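Local coordinates for dimethyl-sulfide monooxygenase (Hyphomicrobium sulfonivorans, PDB 6AK1), which oxidises dimethyl sulfide to methanethiol and formaldehyde as an FMN-dependent, NADH-consuming monooxygenase in the first step of dimethyl sulfide degradation, at residues L247-E252 and L341-H346; E327-M332 and S336-L341. All coordinates share one frame; numbering follows the deposited sequence.

Contact 1 (L247-E252 and L341-H346)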
loop_
_atom_site.group_PDB
_atom_site.type_symbol
_atom_site.label_atom_id
_atom_site.label_comp_id
_atom_site.label_asym_id
_atom_site.label_seq_id
_atom_site.Cartn_x
_atom_site.Cartn_y
_atom_site.Cartn_z
ATOM N N LEU A 247 3.080 -10.364 -3.361
ATOM C CA LEU A 247 2.425 -10.991 -4.499
ATOM C C LEU A 247 2.815 -12.465 -4.491
ATOM O O LEU A 247 3.980 -12.798 -4.720
ATOM C CB LEU A 247 2.843 -10.305 -5.796
ATOM C CG LEU A 247 2.237 -10.853 -7.077
ATOM C CD1 LEU A 247 0.725 -10.828 -6.962
ATOM C CD2 LEU A 247 2.714 -10.027 -8.272
ATOM N N THR A 248 1.863 -13.349 -4.189
ATOM C CA THR A 248 2.134 -14.782 -4.201
ATOM C C THR A 248 1.019 -15.526 -4.925
ATOM O O THR A 248 -0.162 -15.192 -4.779
ATOM C CB THR A 248 2.313 -15.341 -2.777
ATOM O OG1 THR A 248 2.400 -16.773 -2.837
ATOM C CG2 THR A 248 1.165 -14.923 -1.868
ATOM N N THR A 249 1.403 -16.545 -5.705
ATOM C CA THR A 249 0.482 -17.204 -6.619
ATOM C C THR A 249 0.046 -18.579 -6.151
ATOM O O THR A 249 -0.809 -19.187 -6.797
ATOM C CB THR A 249 1.094 -17.302 -8.028
ATOM O OG1 THR A 249 2.370 -17.957 -7.980
ATOM C CG2 THR A 249 1.276 -15.915 -8.622
ATOM N N SER A 250 0.602 -19.091 -5.057
ATOM C CA SER A 250 0.120 -20.360 -4.530
ATOM C C SER A 250 0.391 -20.404 -3.034
ATOM O O SER A 250 1.279 -19.716 -2.526
ATOM C CB SER A 250 0.775 -21.557 -5.235
ATOM O OG SER A 250 2.128 -21.704 -4.835
ATOM N N VAL A 251 -0.396 -21.232 -2.338
ATOM C CA VAL A 251 -0.196 -21.427 -0.903
ATOM C C VAL A 251 1.203 -21.955 -0.635
ATOM O O VAL A 251 1.873 -21.541 0.324
ATOM C CB VAL A 251 -1.276 -22.370 -0.333
ATOM C CG1 VAL A 251 -0.980 -22.705 1.131
ATOM C CG2 VAL A 251 -2.660 -21.743 -0.470
ATOM N N GLU A 252 1.668 -22.877 -1.489
ATOM C CA GLU A 252 2.996 -23.464 -1.325
ATOM C C GLU A 252 4.076 -22.395 -1.394
ATOM O O GLU A 252 4.921 -22.291 -0.497
ATOM C CB GLU A 252 3.228 -24.543 -2.389
ATOM C CG GLU A 252 2.491 -25.860 -2.127
ATOM C CD GLU A 252 0.993 -25.787 -2.408
ATOM O OE1 GLU A 252 0.566 -24.928 -3.221
ATOM O OE2 GLU A 252 0.238 -26.592 -1.806
ATOM N N LEU A 341 2.122 -17.167 -14.940
ATOM C CA LEU A 341 0.841 -17.442 -15.583
ATOM C C LEU A 341 0.398 -18.883 -15.380
ATOM O O LEU A 341 -0.792 -19.144 -15.169
ATOM C CB LEU A 341 0.916 -17.116 -17.067
ATOM C CG LEU A 341 1.185 -15.633 -17.366
ATOM C CD1 LEU A 341 1.313 -15.427 -18.851
ATOM C CD2 LEU A 341 0.063 -14.770 -16.820
ATOM N N GLU A 342 1.337 -19.833 -15.426
ATOM C CA GLU A 342 0.971 -21.238 -15.235
ATOM C C GLU A 342 0.487 -21.502 -13.813
ATOM O O GLU A 342 -0.435 -22.300 -13.602
ATOM C CB GLU A 342 2.154 -22.153 -15.563
ATOM C CG GLU A 342 2.424 -22.365 -17.045
ATOM C CD GLU A 342 3.727 -23.125 -17.290
ATOM O OE1 GLU A 342 4.586 -23.128 -16.386
ATOM O OE2 GLU A 342 3.887 -23.737 -18.367
ATOM N N SER A 343 1.099 -20.850 -12.820
ATOM C CA SER A 343 0.628 -21.021 -11.447
ATOM C C SER A 343 -0.735 -20.363 -11.228
ATOM O O SER A 343 -1.508 -20.815 -10.372
ATOM C CB SER A 343 1.657 -20.469 -10.461
ATOM O OG SER A 343 1.826 -19.075 -10.651
ATOM N N LEU A 344 -1.063 -19.331 -12.011
ATOM C CA LEU A 344 -2.318 -18.604 -11.858
ATOM C C LEU A 344 -3.504 -19.242 -12.574
ATOM O O LEU A 344 -4.647 -18.904 -12.252
ATOM C CB LEU A 344 -2.159 -17.161 -12.357
ATOM C CG LEU A 344 -1.316 -16.221 -11.490
ATOM C CD1 LEU A 344 -1.022 -14.923 -12.228
ATOM C CD2 LEU A 344 -2.017 -15.949 -10.169
ATOM N N THR A 345 -3.287 -20.148 -13.523
ATOM C CA THR A 345 -4.388 -20.727 -14.287
ATOM C C THR A 345 -4.536 -22.221 -14.011
ATOM O O THR A 345 -3.570 -22.903 -13.656
ATOM C CB THR A 345 -4.204 -20.503 -15.796
ATOM O OG1 THR A 345 -2.818 -20.622 -16.135
ATOM C CG2 THR A 345 -4.715 -19.123 -16.210
ATOM N N HIS A 346 -5.761 -22.724 -14.169
ATOM C CA HIS A 346 -6.170 -24.132 -14.011
ATOM C C HIS A 346 -7.299 -24.442 -14.984
ATOM O O HIS A 346 -7.294 -25.442 -15.692
ATOM C CB HIS A 346 -6.686 -24.457 -12.608
ATOM C CG HIS A 346 -6.102 -23.610 -11.524
ATOM N ND1 HIS A 346 -4.841 -23.821 -11.017
ATOM C CD2 HIS A 346 -6.606 -22.554 -10.848
ATOM C CE1 HIS A 346 -4.591 -22.930 -10.078
ATOM N NE2 HIS A 346 -5.643 -22.142 -9.963
#
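The hydroxyl of Ser-343 has partners on both its own helix and the facing loop: OG1 of Thr-249 approaches its OG to 2.9 Å, the carbonyl of Thr-340 is a hydrogen-bond partner, and Thr-339 O is a weak one. The serine OG thus lies between the threonine hydroxyl and Thr-340 O. Ser-343 carries its OG between the backbone N and the carbonyl carbon (chi1 63°), and the short side chain can thereby serve both its helix and the loop. The same rotation of Thr-249 (chi1 55°) turns OG1 to the serine and lays CG2 against Leu-344, whose CD2 lies 3.6 Å from that methyl, the two side chains crossing at about a right angle. Threonine suits this place because one branch is polar and the other apolar. Replacing it with an alanine would probably cost Ser-343 its partner across the contact and open a gap beside Leu-344 CD2. Each backbone is held separately: Gln-253 OE1 accepts the N-H of Thr-249 while Ser-250 OG caps Gln-253 N, and Thr-345 OG1 reaches back 2.7 Å to Leu-341 O as the helix ends. One hydroxyl pair and one methyl contact therefore make a light joint between a strand-to-helix loop of the barrel and the end of helix 335-344, its polar part shared with the helix's own carbonyls.

Contact 2 (E327-M332 and S336-L341)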
loop_
_atom_site.group_PDB
_atom_site.type_symbol
_atom_site.label_atom_id
_atom_site.label_comp_id
_atom_site.label_asym_id
_atom_site.label_seq_id
_atom_site.Cartn_x
_atom_site.Cartn_y
_atom_site.Cartn_z
ATOM N N GLU A 327 0.095 -19.560 -29.692
ATOM C CA GLU A 327 0.923 -20.578 -29.075
ATOM C C GLU A 327 0.349 -20.950 -27.708
ATOM O O GLU A 327 -0.250 -20.111 -27.033
ATOM C CB GLU A 327 2.362 -20.090 -28.928
ATOM C CG GLU A 327 2.554 -18.968 -27.935
ATOM C CD GLU A 327 4.014 -18.751 -27.596
ATOM O OE1 GLU A 327 4.311 -18.048 -26.590
ATOM O OE2 GLU A 327 4.864 -19.299 -28.340
ATOM N N PRO A 328 0.498 -22.207 -27.287
ATOM C CA PRO A 328 0.070 -22.583 -25.936
ATOM C C PRO A 328 0.943 -21.921 -24.890
ATOM O O PRO A 328 2.110 -21.602 -25.139
ATOM C CB PRO A 328 0.243 -24.107 -25.914
ATOM C CG PRO A 328 1.309 -24.364 -26.914
ATOM C CD PRO A 328 1.072 -23.354 -28.013
ATOM N N LEU A 329 0.353 -21.723 -23.705
ATOM C CA LEU A 329 1.074 -21.122 -22.583
ATOM C C LEU A 329 2.380 -21.853 -22.287
ATOM O O LEU A 329 3.414 -21.217 -22.048
ATOM C CB LEU A 329 0.181 -21.105 -21.337
ATOM C CG LEU A 329 0.802 -20.565 -20.044
ATOM C CD1 LEU A 329 1.378 -19.155 -20.235
ATOM C CD2 LEU A 329 -0.193 -20.600 -18.895
ATOM N N GLN A 330 2.354 -23.191 -22.301
ATOM C CA GLN A 330 3.539 -23.968 -21.945
ATOM C C GLN A 330 4.731 -23.681 -22.860
ATOM O O GLN A 330 5.876 -23.908 -22.454
ATOM C CB GLN A 330 3.211 -25.468 -21.954
ATOM C CG GLN A 330 2.495 -25.956 -23.207
ATOM C CD GLN A 330 2.251 -27.472 -23.223
ATOM O OE1 GLN A 330 2.976 -28.247 -22.591
ATOM N NE2 GLN A 330 1.216 -27.893 -23.947
ATOM N N ALA A 331 4.494 -23.161 -24.066
ATOM C CA ALA A 331 5.556 -22.843 -25.017
ATOM C C ALA A 331 6.047 -21.397 -24.931
ATOM O O ALA A 331 6.884 -20.996 -25.745
ATOM C CB ALA A 331 5.080 -23.135 -26.444
ATOM N N MET A 332 5.554 -20.604 -23.981
ATOM C CA MET A 332 5.987 -19.217 -23.868
ATOM C C MET A 332 7.478 -19.147 -23.540
ATOM O O MET A 332 7.999 -19.932 -22.739
ATOM C CB MET A 332 5.159 -18.499 -22.799
ATOM C CG MET A 332 5.596 -17.073 -22.471
ATOM S SD MET A 332 4.381 -16.155 -21.474
ATOM C CE MET A 332 3.068 -15.943 -22.693
ATOM N N SER A 336 9.973 -16.343 -16.513
ATOM C CA SER A 336 9.377 -15.763 -15.323
ATOM C C SER A 336 7.884 -15.528 -15.498
ATOM O O SER A 336 7.103 -15.769 -14.571
ATOM C CB SER A 336 10.084 -14.461 -14.979
ATOM O OG SER A 336 9.573 -13.964 -13.745
ATOM N N LEU A 337 7.463 -15.052 -16.669
ATOM C CA LEU A 337 6.035 -14.824 -16.848
ATOM C C LEU A 337 5.294 -16.129 -17.105
ATOM O O LEU A 337 4.234 -16.359 -16.505
ATOM C CB LEU A 337 5.780 -13.829 -17.979
ATOM C CG LEU A 337 4.294 -13.447 -18.108
ATOM C CD1 LEU A 337 3.704 -13.054 -16.750
ATOM C CD2 LEU A 337 4.106 -12.315 -19.102
ATOM N N ARG A 338 5.837 -16.982 -17.991
ATOM C CA ARG A 338 5.253 -18.301 -18.237
ATOM C C ARG A 338 5.012 -19.043 -16.931
ATOM O O ARG A 338 3.941 -19.611 -16.718
ATOM C CB ARG A 338 6.150 -19.142 -19.163
ATOM C CG ARG A 338 5.540 -20.511 -19.551
ATOM C CD ARG A 338 6.521 -21.448 -20.300
ATOM N NE ARG A 338 7.540 -21.994 -19.401
ATOM C CZ ARG A 338 8.800 -21.577 -19.342
ATOM N NH1 ARG A 338 9.228 -20.615 -20.146
ATOM N NH2 ARG A 338 9.631 -22.125 -18.472
ATOM N N THR A 339 5.994 -19.026 -16.031
ATOM C CA THR A 339 5.838 -19.778 -14.794
ATOM C C THR A 339 4.818 -19.130 -13.862
ATOM O O THR A 339 4.124 -19.843 -13.125
ATOM C CB THR A 339 7.203 -19.959 -14.111
ATOM O OG1 THR A 339 7.114 -20.999 -13.133
ATOM C CG2 THR A 339 7.669 -18.695 -13.419
ATOM N N THR A 340 4.675 -17.795 -13.893
ATOM C CA THR A 340 3.657 -17.190 -13.032
ATOM C C THR A 340 2.265 -17.357 -13.632
ATOM O O THR A 340 1.319 -17.696 -12.921
ATOM C CB THR A 340 3.954 -15.709 -12.757
ATOM O OG1 THR A 340 4.509 -15.090 -13.922
ATOM C CG2 THR A 340 4.925 -15.571 -11.605
ATOM N N LEU A 341 2.122 -17.167 -14.940
ATOM C CA LEU A 341 0.841 -17.442 -15.583
ATOM C C LEU A 341 0.398 -18.883 -15.380
ATOM O O LEU A 341 -0.792 -19.144 -15.169
ATOM C CB LEU A 341 0.916 -17.116 -17.067
ATOM C CG LEU A 341 1.185 -15.633 -17.366
ATOM C CD1 LEU A 341 1.313 -15.427 -18.851
ATOM C CD2 LEU A 341 0.063 -14.770 -16.820
#
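Arg-338 lays its side chain, from CB to NH1, along Leu-329, Gln-330 and Met-332. At its far end NH1 gives a hydrogen bond to Met-332 O, 2.9 Å away, with an N-H...O angle of 149°; the carbonyl oxygen sits at the edge of the guanidinium, tilted modestly from its plane. Nearer the backbone, Arg-338 CD comes within 3.3 Å of Gln-330 O, and its CG lies 3.4 Å from Leu-329 O, so the carbonyl oxygens of Leu-329 and Gln-330 lie against the arginine's methylene groups. The chain leaves with CG anti to the backbone N (chi1 -176°) and bends at chi3 (73°), and this bend brings NH1 round to the carbonyl. Arginine fits because its long aliphatic part packs while the guanidinium at the end makes the polar bond: CB of Arg-338 meets CB of Met-332 at 3.8 Å, the two side chains sliding past each other in opposite directions.

Beneath this polar layer the contact is apolar. Met-332 SD touches Leu-337 CG at 4.3 Å and also reaches Leu-341 CD1, while Leu-329 CD1 rests on Leu-341 CB at 3.8 Å. Flexible methionine and branched leucines fill the buried side of the turn.

A second shell sets these groups. Asp-335 forms a salt bridge with NH1 of Arg-338 and would be expected to balance its charge, and Asn-334 OD1 accepts the N-H of Leu-337 in the first turn of the helix. Within the turn, Met-332 N bonds to Leu-329 O at 2.9 Å, shaping the bend that presents the carbonyls. Farther out, Leu-329 packs on Val-358 and Met-332 on Val-355, which places the turn between helix 335-344 and helix 355-362, just ahead of the helix it folds back upon.

In the fold
Both contacts use helix 335-344: contact 2 packs the preceding turn against its body, and contact 1 joins its C-terminal end to the loop between barrel strand 243-246 and helix 251-267. They share Leu-341, and their centres are about 12 Å apart. Along the chain, contact 2 is nested inside the loop that contact 1 closes. They also meet directly, with Glu-342 CG 3.7 Å from Leu-329 CD2 and Thr-345 OG1 3.8 Å from the same methyl. The centres of contacts 1 and 2 lie about 21 and 28 Å from the chain's centre, away from the residues that probably bind FMN, as in relatives. Contact 2 is packing within the helical excursion between strands 276-284 and 370-372; contact 1 joins that excursion to the TIM barrel.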